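Local coordinates for putative nucleotide-diphospho-sugar transferase (Desulfovibrio desulfuricans subsp. desulfuricans, PDB 3CGX), which probably transfers a sugar from a nucleotide-diphospho-sugar donor to an acceptor that is not known, as a member of the GT-A glycosyltransferase clan, at residues A[4-9]-A[53-58]. Sequence-based numbering, arbitrary orientation.
Sequences ESCILF and DLHICY
Five backbone hydrogen bonds join Ser-5, Ile-7 and Phe-9 to Asp-53, His-55 and Cys-57 in a parallel ladder. Ile-7 gives its N-H to Asp-53 O (2.7 Å) and takes that of His-55 N on its own O (2.8 Å), the latter almost straight at 176°. Phe-9 repeats the pattern, from N to His-55 O and from O to Cys-57 N, while Asp-53 N reaches Ser-5 O at 3.0 Å. On one face of the sheet, chi1 of Cys-6 (-166°, SG anti to the backbone N) carries the sulfur over the centre of the His-55 ring, 3.7 Å from the centroid. Leu-8 runs beside the histidine, its CD2 3.7 Å from His-55 CB. On the other face Leu-54 CD1 rests against both Ile-7 CG2 (3.6 Å) and Phe-9 CB (3.9 Å), under helix 29-47, whose Leu-44 also meets Leu-54 and Ile-56. That helix lies in the connection between the two strands, making this a beta-alpha-beta crossover of the Rossmann-like GT-A core. Asp-53 OD2 is hydrogen-bonded outside the pair, to Tyr-103 OH and Ser-3 N. The main chain thus supplies every hydrogen bond between the strands, with sulfur-over-imidazole contact on one face and aliphatic packing on the other.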
# COMPACT_ATOMS: atom_id res chain seq x y z
N GLU A 4 -2.23 -13.35 15.45
CA GLU A 4 -3.54 -12.73 15.64
C GLU A 4 -3.78 -11.61 14.64
O GLU A 4 -4.92 -11.18 14.43
CB GLU A 4 -3.65 -12.08 17.02
CG GLU A 4 -3.58 -13.04 18.19
CD GLU A 4 -3.65 -12.30 19.51
OE1 GLU A 4 -3.98 -11.08 19.49
OE2 GLU A 4 -3.39 -12.93 20.56
N SER A 5 -2.69 -11.14 14.04
CA SER A 5 -2.69 -9.98 13.14
C SER A 5 -2.29 -10.37 11.74
O SER A 5 -1.43 -11.23 11.55
CB SER A 5 -1.67 -8.94 13.61
OG SER A 5 -2.13 -8.26 14.75
N CYS A 6 -2.89 -9.72 10.78
CA CYS A 6 -2.53 -9.93 9.39
C CYS A 6 -2.39 -8.61 8.63
O CYS A 6 -3.15 -7.68 8.84
CB CYS A 6 -3.57 -10.83 8.67
SG CYS A 6 -2.90 -11.44 7.06
N ILE A 7 -1.37 -8.55 7.79
CA ILE A 7 -1.13 -7.41 6.88
C ILE A 7 -1.44 -7.85 5.45
O ILE A 7 -0.88 -8.84 4.97
CB ILE A 7 0.31 -6.89 6.90
CG1 ILE A 7 0.74 -6.41 8.29
CG2 ILE A 7 0.50 -5.79 5.85
CD1 ILE A 7 2.29 -6.47 8.47
N LEU A 8 -2.39 -7.16 4.83
CA LEU A 8 -2.71 -7.38 3.42
C LEU A 8 -2.05 -6.28 2.62
O LEU A 8 -2.37 -5.09 2.75
CB LEU A 8 -4.20 -7.38 3.18
CG LEU A 8 -5.04 -8.26 4.08
CD1 LEU A 8 -6.56 -8.04 3.85
CD2 LEU A 8 -4.60 -9.74 3.95
N PHE A 9 -1.14 -6.71 1.76
CA PHE A 9 -0.24 -5.82 1.00
C PHE A 9 -0.59 -5.88 -0.49
O PHE A 9 -0.38 -6.85 -1.15
CB PHE A 9 1.21 -6.19 1.32
CG PHE A 9 2.27 -5.31 0.67
CD1 PHE A 9 2.15 -3.92 0.66
CD2 PHE A 9 3.44 -5.86 0.16
CE1 PHE A 9 3.18 -3.11 0.14
CE2 PHE A 9 4.46 -5.02 -0.39
CZ PHE A 9 4.28 -3.65 -0.41
N ASP A 53 1.27 -11.77 10.29
CA ASP A 53 1.38 -12.54 9.07
C ASP A 53 1.17 -11.57 7.91
O ASP A 53 0.45 -10.55 8.02
CB ASP A 53 0.33 -13.66 8.98
CG ASP A 53 0.55 -14.79 10.00
OD1 ASP A 53 1.65 -14.91 10.58
OD2 ASP A 53 -0.38 -15.59 10.16
N LEU A 54 1.77 -11.91 6.79
CA LEU A 54 1.68 -11.05 5.61
C LEU A 54 1.14 -11.80 4.39
O LEU A 54 1.59 -12.90 4.07
CB LEU A 54 3.03 -10.45 5.33
CG LEU A 54 3.21 -9.64 4.05
CD1 LEU A 54 2.60 -8.27 4.26
CD2 LEU A 54 4.71 -9.54 3.70
N HIS A 55 0.11 -11.23 3.79
CA HIS A 55 -0.48 -11.76 2.56
C HIS A 55 -0.31 -10.76 1.46
O HIS A 55 -0.80 -9.63 1.57
CB HIS A 55 -1.96 -12.02 2.74
CG HIS A 55 -2.25 -13.12 3.70
ND1 HIS A 55 -3.48 -13.70 3.82
CD2 HIS A 55 -1.45 -13.75 4.59
CE1 HIS A 55 -3.43 -14.65 4.73
NE2 HIS A 55 -2.20 -14.71 5.20
N ILE A 56 0.40 -11.17 0.42
CA ILE A 56 0.67 -10.32 -0.70
C ILE A 56 -0.43 -10.53 -1.73
O ILE A 56 -0.60 -11.62 -2.32
CB ILE A 56 2.07 -10.60 -1.31
CG1 ILE A 56 3.19 -10.36 -0.27
CG2 ILE A 56 2.29 -9.75 -2.59
CD1 ILE A 56 4.55 -10.92 -0.69
N CYS A 57 -1.22 -9.48 -1.93
CA CYS A 57 -2.44 -9.54 -2.76
C CYS A 57 -2.26 -8.75 -4.03
O CYS A 57 -2.16 -7.51 -3.99
CB CYS A 57 -3.64 -8.98 -1.97
SG CYS A 57 -3.97 -9.81 -0.41
N TYR A 58 -2.18 -9.47 -5.17
CA TYR A 58 -1.85 -8.89 -6.44
C TYR A 58 -3.01 -8.69 -7.42
O TYR A 58 -3.98 -9.45 -7.50
CB TYR A 58 -0.74 -9.70 -7.10
CG TYR A 58 -1.06 -11.14 -7.42
CD1 TYR A 58 -1.71 -11.49 -8.59
CD2 TYR A 58 -0.67 -12.19 -6.56
CE1 TYR A 58 -1.94 -12.78 -8.88
CE2 TYR A 58 -0.93 -13.48 -6.85
CZ TYR A 58 -1.57 -13.77 -8.01
OH TYR A 58 -1.82 -15.09 -8.33